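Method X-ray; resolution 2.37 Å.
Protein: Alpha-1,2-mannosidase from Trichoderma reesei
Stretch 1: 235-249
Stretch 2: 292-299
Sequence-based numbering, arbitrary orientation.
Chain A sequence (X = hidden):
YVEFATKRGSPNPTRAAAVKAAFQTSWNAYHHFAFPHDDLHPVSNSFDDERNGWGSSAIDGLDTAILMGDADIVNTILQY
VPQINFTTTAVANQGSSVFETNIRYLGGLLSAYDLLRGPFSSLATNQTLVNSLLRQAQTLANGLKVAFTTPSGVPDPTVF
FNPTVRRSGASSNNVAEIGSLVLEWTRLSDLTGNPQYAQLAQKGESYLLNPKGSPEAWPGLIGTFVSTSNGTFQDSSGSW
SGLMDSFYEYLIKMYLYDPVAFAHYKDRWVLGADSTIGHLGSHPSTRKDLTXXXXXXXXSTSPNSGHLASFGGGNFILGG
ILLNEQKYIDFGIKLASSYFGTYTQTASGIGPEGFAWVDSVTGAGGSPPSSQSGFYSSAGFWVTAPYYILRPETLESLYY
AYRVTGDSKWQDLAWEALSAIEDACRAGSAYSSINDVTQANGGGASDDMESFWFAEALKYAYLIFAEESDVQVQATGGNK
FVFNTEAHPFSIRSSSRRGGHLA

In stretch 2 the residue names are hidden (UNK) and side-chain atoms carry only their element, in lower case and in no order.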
ATOM      1  N   ASP A 235      12.479 -10.410  18.683  1.00 28.25           N
ATOM      2  CA  ASP A 235      12.159  -9.120  19.286  1.00 26.12           C
ATOM      3  C   ASP A 235      10.655  -8.991  19.539  1.00 24.59           C
ATOM      4  O   ASP A 235       9.859  -9.783  19.029  1.00 23.94           O
ATOM      5  CB  ASP A 235      12.628  -7.989  18.371  1.00 25.97           C
ATOM      6  CG  ASP A 235      11.875  -7.960  17.052  1.00 26.86           C
ATOM      7  OD1 ASP A 235      10.700  -7.540  17.048  1.00 24.51           O
ATOM      8  OD2 ASP A 235      12.459  -8.372  16.024  1.00 29.66           O
ATOM      9  N   SER A 236      10.278  -7.990  20.327  1.00 20.87           N
ATOM     10  CA  SER A 236       8.881  -7.747  20.640  1.00 18.79           C
ATOM     11  C   SER A 236       8.487  -6.321  20.256  1.00 17.92           C
ATOM     12  O   SER A 236       7.671  -5.693  20.930  1.00 19.10           O
ATOM     13  CB  SER A 236       8.635  -7.967  22.135  1.00 19.62           C
ATOM     14  OG  SER A 236       9.010  -9.280  22.521  1.00 21.52           O
ATOM     15  N   SER A 237       9.065  -5.811  19.171  1.00 15.66           N
ATOM     16  CA  SER A 237       8.758  -4.460  18.721  1.00 14.73           C
ATOM     17  C   SER A 237       7.950  -4.479  17.427  1.00 14.24           C
ATOM     18  O   SER A 237       7.966  -5.460  16.689  1.00 13.89           O
ATOM     19  CB  SER A 237      10.047  -3.666  18.500  1.00 12.92           C
ATOM     20  OG  SER A 237      10.733  -4.134  17.354  1.00 18.43           O
ATOM     21  N   GLY A 238       7.248  -3.386  17.149  1.00 13.27           N
ATOM     22  CA  GLY A 238       6.457  -3.327  15.939  1.00 12.02           C
ATOM     23  C   GLY A 238       5.684  -2.031  15.844  1.00 12.91           C
ATOM     24  O   GLY A 238       5.886  -1.130  16.662  1.00 13.50           O
ATOM     25  N   SER A 239       4.791  -1.949  14.860  1.00 11.69           N
ATOM     26  CA  SER A 239       3.976  -0.760  14.632  1.00 11.04           C
ATOM     27  C   SER A 239       3.073  -1.010  13.441  1.00 11.33           C
ATOM     28  O   SER A 239       3.033  -2.114  12.907  1.00 11.78           O
ATOM     29  CB  SER A 239       4.866   0.424  14.288  1.00 12.33           C
ATOM     30  OG  SER A 239       5.426   0.245  12.995  1.00 10.66           O
ATOM     31  N   TRP A 240       2.354   0.028  13.020  1.00 12.20           N
ATOM     32  CA  TRP A 240       1.500  -0.081  11.849  1.00 12.84           C
ATOM     33  C   TRP A 240       2.144   0.645  10.667  1.00 14.25           C
ATOM     34  O   TRP A 240       1.462   1.083   9.743  1.00 14.28           O
ATOM     35  CB  TRP A 240       0.097   0.469  12.131  1.00 12.02           C
ATOM     36  CG  TRP A 240      -0.747  -0.501  12.914  1.00  9.46           C
ATOM     37  CD1 TRP A 240      -0.590  -0.849  14.225  1.00  8.88           C
ATOM     38  CD2 TRP A 240      -1.826  -1.300  12.414  1.00  9.14           C
ATOM     39  NE1 TRP A 240      -1.499  -1.818  14.573  1.00  7.92           N
ATOM     40  CE2 TRP A 240      -2.272  -2.117  13.485  1.00  8.67           C
ATOM     41  CE3 TRP A 240      -2.457  -1.411  11.165  1.00  8.12           C
ATOM     42  CZ2 TRP A 240      -3.323  -3.033  13.349  1.00  7.99           C
ATOM     43  CZ3 TRP A 240      -3.508  -2.325  11.026  1.00  8.93           C
ATOM     44  CH2 TRP A 240      -3.928  -3.124  12.112  1.00  9.75           C
ATOM     45  N   SER A 241       3.468   0.768  10.696  1.00 14.72           N
ATOM     46  CA  SER A 241       4.171   1.430   9.603  1.00 16.45           C
ATOM     47  C   SER A 241       5.256   0.533   8.997  1.00 15.01           C
ATOM     48  O   SER A 241       5.097  -0.684   8.936  1.00 14.63           O
ATOM     49  CB  SER A 241       4.777   2.766  10.073  1.00 15.87           C
ATOM     50  OG  SER A 241       5.777   2.562  11.046  1.00 21.51           O
ATOM     51  N   GLY A 242       6.344   1.139   8.535  1.00 14.66           N
ATOM     52  CA  GLY A 242       7.418   0.380   7.917  1.00 15.52           C
ATOM     53  C   GLY A 242       7.824  -0.901   8.622  1.00 15.77           C
ATOM     54  O   GLY A 242       7.910  -0.946   9.849  1.00 16.28           O
ATOM     55  N   LEU A 243       8.061  -1.947   7.833  1.00 15.99           N
ATOM     56  CA  LEU A 243       8.483  -3.248   8.347  1.00 14.57           C
ATOM     57  C   LEU A 243       7.405  -4.141   8.957  1.00 13.99           C
ATOM     58  O   LEU A 243       7.686  -5.301   9.269  1.00 13.67           O
ATOM     59  CB  LEU A 243       9.594  -3.071   9.385  1.00 14.53           C
ATOM     60  CG  LEU A 243      10.854  -2.338   8.940  1.00 16.20           C
ATOM     61  CD1 LEU A 243      11.763  -2.203  10.148  1.00 15.37           C
ATOM     62  CD2 LEU A 243      11.545  -3.091   7.798  1.00 16.87           C
ATOM     63  N   MET A 244       6.186  -3.629   9.131  1.00 12.77           N
ATOM     64  CA  MET A 244       5.119  -4.436   9.723  1.00 11.81           C
ATOM     65  C   MET A 244       3.730  -4.177   9.146  1.00 12.03           C
ATOM     66  O   MET A 244       2.930  -5.106   9.008  1.00 14.31           O
ATOM     67  CB  MET A 244       5.093  -4.221  11.248  1.00 12.04           C
ATOM     68  CG  MET A 244       4.030  -5.023  12.006  1.00  9.53           C
ATOM     69  SD  MET A 244       4.250  -4.925  13.828  1.00 13.52           S
ATOM     70  CE  MET A 244       5.630  -6.082  14.067  1.00  8.07           C
ATOM     71  N   ASP A 245       3.450  -2.923   8.798  1.00 11.13           N
ATOM     72  CA  ASP A 245       2.142  -2.530   8.270  1.00  8.96           C
ATOM     73  C   ASP A 245       1.361  -3.529   7.413  1.00  9.58           C
ATOM     74  O   ASP A 245       0.302  -4.010   7.821  1.00 11.03           O
ATOM     75  CB  ASP A 245       2.255  -1.217   7.484  1.00 10.45           C
ATOM     76  CG  ASP A 245       3.416  -1.220   6.486  1.00 13.25           C
ATOM     77  OD1 ASP A 245       3.886  -2.311   6.071  1.00  9.89           O
ATOM     78  OD2 ASP A 245       3.851  -0.111   6.111  1.00 12.61           O
ATOM     79  N   SER A 246       1.866  -3.839   6.224  1.00  8.18           N
ATOM     80  CA  SER A 246       1.135  -4.730   5.331  1.00 10.55           C
ATOM     81  C   SER A 246       0.856  -6.147   5.843  1.00  9.93           C
ATOM     82  O   SER A 246       0.019  -6.844   5.276  1.00  9.52           O
ATOM     83  CB  SER A 246       1.799  -4.759   3.938  1.00  9.41           C
ATOM     84  OG  SER A 246       3.202  -4.962   3.996  1.00 14.87           O
ATOM     85  N   PHE A 247       1.534  -6.569   6.913  1.00 11.11           N
ATOM     86  CA  PHE A 247       1.293  -7.896   7.489  1.00  9.78           C
ATOM     87  C   PHE A 247      -0.105  -7.963   8.116  1.00  9.58           C
ATOM     88  O   PHE A 247      -0.874  -8.883   7.835  1.00  8.57           O
ATOM     89  CB  PHE A 247       2.333  -8.240   8.559  1.00 11.21           C
ATOM     90  CG  PHE A 247       1.890  -9.340   9.483  1.00 10.94           C
ATOM     91  CD1 PHE A 247       1.462  -9.052  10.771  1.00  9.93           C
ATOM     92  CD2 PHE A 247       1.804 -10.651   9.024  1.00 10.02           C
ATOM     93  CE1 PHE A 247       0.940 -10.056  11.595  1.00 11.88           C
ATOM     94  CE2 PHE A 247       1.286 -11.658   9.833  1.00 11.80           C
ATOM     95  CZ  PHE A 247       0.850 -11.362  11.122  1.00 12.18           C
ATOM     96  N   TYR A 248      -0.413  -6.994   8.979  1.00  9.51           N
ATOM     97  CA  TYR A 248      -1.721  -6.918   9.624  1.00 10.33           C
ATOM     98  C   TYR A 248      -2.791  -6.713   8.557  1.00 11.33           C
ATOM     99  O   TYR A 248      -3.878  -7.286   8.641  1.00 11.91           O
ATOM    100  CB  TYR A 248      -1.772  -5.749  10.619  1.00  9.25           C
ATOM    101  CG  TYR A 248      -0.903  -5.957  11.838  1.00 10.26           C
ATOM    102  CD1 TYR A 248      -0.043  -4.956  12.287  1.00 10.97           C
ATOM    103  CD2 TYR A 248      -0.920  -7.167  12.523  1.00 10.85           C
ATOM    104  CE1 TYR A 248       0.782  -5.161  13.385  1.00  9.92           C
ATOM    105  CE2 TYR A 248      -0.105  -7.382  13.618  1.00  8.88           C
ATOM    106  CZ  TYR A 248       0.746  -6.379  14.041  1.00 10.42           C
ATOM    107  OH  TYR A 248       1.573  -6.607  15.115  1.00 10.99           O
ATOM    108  N   GLU A 249      -2.464  -5.900   7.553  1.00  9.37           N
ATOM    109  CA  GLU A 249      -3.377  -5.601   6.449  1.00  9.00           C
ATOM    110  C   GLU A 249      -3.836  -6.866   5.717  1.00 10.01           C
ATOM    111  O   GLU A 249      -5.035  -7.073   5.512  1.00 10.59           O
ATOM    112  CB  GLU A 249      -2.696  -4.645   5.444  1.00  8.20           C
ATOM    113  CG  GLU A 249      -3.556  -4.176   4.252  1.00 12.97           C
ATOM    114  CD  GLU A 249      -2.755  -3.361   3.219  1.00 15.47           C
ATOM    115  OE1 GLU A 249      -3.298  -3.049   2.129  1.00 16.47           O
ATOM    116  OE2 GLU A 249      -1.582  -3.031   3.497  1.00 15.90           O
ATOM    117  N   UNK A 292      -3.723   9.003  17.101  1.00 14.41           N
ATOM    118  CA  UNK A 292      -2.683   8.451  16.228  1.00 14.63           C
ATOM    119  C   UNK A 292      -2.252   7.086  16.765  1.00 14.58           C
ATOM    120  O   UNK A 292      -2.575   6.724  17.896  1.00 13.90           O
ATOM    121  c   UNK A 292      -1.442   9.362  16.182  1.00 10.98           C
ATOM    122  c   UNK A 292      -2.240  13.286  14.596  1.00 10.80           C
ATOM    123  c   UNK A 292      -2.254  10.883  14.343  1.00 12.03           C
ATOM    124  c   UNK A 292      -1.428  11.871  16.368  1.00 11.14           C
ATOM    125  c   UNK A 292      -2.522  12.151  13.831  1.00 13.15           C
ATOM    126  c   UNK A 292      -1.692  13.146  15.861  1.00  9.46           C
ATOM    127  c   UNK A 292      -1.706  10.730  15.618  1.00 12.23           C
ATOM    128  N   UNK A 293      -1.513   6.335  15.955  1.00 15.00           N
ATOM    129  CA  UNK A 293      -1.027   5.025  16.378  1.00 14.70           C
ATOM    130  C   UNK A 293       0.449   5.124  16.772  1.00 16.24           C
ATOM    131  O   UNK A 293       1.286   5.588  15.982  1.00 16.30           O
ATOM    132  c   UNK A 293      -2.691   2.463  13.876  1.00  7.82           C
ATOM    133  c   UNK A 293      -2.650   3.661  14.838  1.00 12.16           C
ATOM    134  c   UNK A 293      -1.205   3.989  15.254  1.00 12.27           C
ATOM    135  c   UNK A 293      -3.458   3.349  16.081  1.00  9.12           C
ATOM    136  N   UNK A 294       0.761   4.710  18.000  1.00 14.57           N
ATOM    137  CA  UNK A 294       2.138   4.726  18.488  1.00 14.27           C
ATOM    138  C   UNK A 294       2.802   3.425  18.061  1.00 13.38           C
ATOM    139  O   UNK A 294       2.116   2.472  17.684  1.00 10.72           O
ATOM    140  o   UNK A 294       1.719   6.045  20.517  1.00 20.98           O
ATOM    141  c   UNK A 294       2.186   4.802  20.022  1.00 15.04           C
ATOM    142  N   UNK A 295       4.132   3.398  18.114  1.00 11.19           N
ATOM    143  CA  UNK A 295       4.894   2.202  17.787  1.00 12.46           C
ATOM    144  C   UNK A 295       5.103   1.548  19.142  1.00 12.59           C
ATOM    145  O   UNK A 295       4.812   2.161  20.173  1.00 12.37           O
ATOM    146  c   UNK A 295       6.246   2.565  17.179  1.00 13.27           C
ATOM    147  o   UNK A 295       7.031   3.279  18.115  1.00 14.81           O
ATOM    148  N   UNK A 296       5.617   0.323  19.160  1.00 11.99           N
ATOM    149  CA  UNK A 296       5.808  -0.361  20.430  1.00  9.22           C
ATOM    150  C   UNK A 296       7.016  -1.268  20.487  1.00 10.07           C
ATOM    151  O   UNK A 296       7.555  -1.686  19.466  1.00 10.37           O
ATOM    152  c   UNK A 296       4.658  -4.589  19.023  1.00  4.42           C
ATOM    153  c   UNK A 296       3.805  -4.373  17.957  1.00  6.64           C
ATOM    154  c   UNK A 296       3.172  -3.142  17.800  1.00  8.07           C
ATOM    155  c   UNK A 296       4.266  -2.304  19.809  1.00  7.61           C
ATOM    156  c   UNK A 296       4.552  -1.174  20.777  1.00  6.85           C
ATOM    157  o   UNK A 296       3.590  -5.368  17.039  1.00  8.72           O
ATOM    158  c   UNK A 296       4.887  -3.552  19.950  1.00  5.85           C
ATOM    159  c   UNK A 296       3.405  -2.118  18.723  1.00  5.65           C
ATOM    160  N   UNK A 297       7.426  -1.563  21.711  1.00 10.91           N
ATOM    161  CA  UNK A 297       8.542  -2.442  21.987  1.00 12.65           C
ATOM    162  C   UNK A 297       8.263  -2.909  23.402  1.00 13.09           C
ATOM    163  O   UNK A 297       8.481  -2.179  24.370  1.00 12.43           O
ATOM    164  c   UNK A 297      11.068  -2.609  21.928  1.00 16.34           C
ATOM    165  n   UNK A 297      10.848  -3.850  22.331  1.00 16.51           N
ATOM    166  c   UNK A 297       9.866  -1.681  21.902  1.00 13.50           C
ATOM    167  o   UNK A 297      12.179  -2.214  21.592  1.00 18.86           O
ATOM    168  N   UNK A 298       7.760  -4.132  23.519  1.00 15.09           N
ATOM    169  CA  UNK A 298       7.408  -4.647  24.827  1.00 16.91           C
ATOM    170  C   UNK A 298       6.094  -3.969  25.164  1.00 18.78           C
ATOM    171  O   UNK A 298       5.290  -3.706  24.268  1.00 18.49           O
ATOM    172  N   UNK A 299       5.880  -3.661  26.437  1.00 19.73           N
ATOM    173  CA  UNK A 299       4.655  -3.002  26.859  1.00 21.98           C
ATOM    174  C   UNK A 299       4.823  -1.484  26.761  1.00 21.86           C
ATOM    175  O   UNK A 299       3.954  -0.730  27.175  1.00 23.64           O
ATOM    176  n   UNK A 299       4.738  -6.708  27.114  1.00 31.71           N
ATOM    177  c   UNK A 299       3.960  -5.822  27.730  1.00 33.30           C
ATOM    178  c   UNK A 299       4.316  -3.391  28.299  1.00 25.08           C
ATOM    179  c   UNK A 299       4.646  -4.840  28.647  1.00 29.62           C
ATOM    180  o   UNK A 299       2.735  -5.789  27.576  1.00 36.28           O
TER
HETATM  181  O   HOH W   1      12.037  -6.069  21.446  1.00 16.26           O
HETATM  182  O   HOH W   2       1.766   2.203  15.101  1.00 11.78           O

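Position 292 carries seven side-chain carbons, one leading into a ring of six with no oxygen on it; it lies in a strand but makes no contact with stretch 1. This is Phe-292. At position 293 four carbons fork at the second, and one terminal carbon lies 3.7 Å from Trp-240 CG, over a face of the indole; this is Leu-293.

Position 294 has one carbon and one oxygen; its side chain points away from stretch 1. This is Ser-294, and its link to stretch 1 runs through the backbone: the oxygen of a water lies 2.6 Å from Ser-294 O, to which it donates, and 3.1 Å from Trp-240 N, from which it accepts. Position 295 shows the same two atoms, and its CB lies 3.9 Å from Ser-239 CB. This is Ser-295, whose hydroxyl is hydrogen-bonded elsewhere in the structure.

Position 296 bears one carbon, a six-carbon ring and an oxygen on that ring. The ring lies against Gly-238, and the oxygen is 3.1 Å from Tyr-248 OH and 3.3 Å from Met-244 SD. The residue is Tyr-296. Gly-238 CA stands 3.8 Å from the centroid of the Tyr-296 ring, over its face; a CB on Gly-238 would come within 2.4 Å of Tyr-296 OH and clash. Tyr-248 OH donates a weak hydrogen bond to Tyr-296 OH.

Position 297 has two carbons, the second carrying one oxygen and one nitrogen; this second carbon is 3.7 Å from Ser-237 CB, on the same face of the sheet. This is Asn-297. The oxygen of a water lies 2.7 Å from Asn-297 ND2 and 2.8 Å from Ser-236 N and accepts from both. Position 298 has no side-chain atoms and a positive phi of 77°, and its backbone N donates to Ser-236 O at 3.0 Å; this is Gly-298. Position 299 has three carbons, the third bearing one oxygen and one nitrogen, and does not touch stretch 1: Gln-299.

The contact rests on a short antiparallel pairing. Gly-238 N donates to Tyr-296 O and Tyr-296 N to Gly-238 O, each at 2.9 Å, while Ser-237 and Asn-297 form the adjoining non-hydrogen-bonded pair. The near-linear bond from Gly-298 N to Ser-236 O, 169° at the hydrogen, continues the backbone pairing beyond the strand. Because Gly-238 lacks a side chain, the Tyr-296 ring can lie close over its backbone. Backbone pairing thus fixes the register, and one aromatic side chain reaches from the strand to Met-244 and, by a weak hydrogen bond, to Tyr-248 in the helix.

Stretch 2, residues 292-299: FLSSYNGQ
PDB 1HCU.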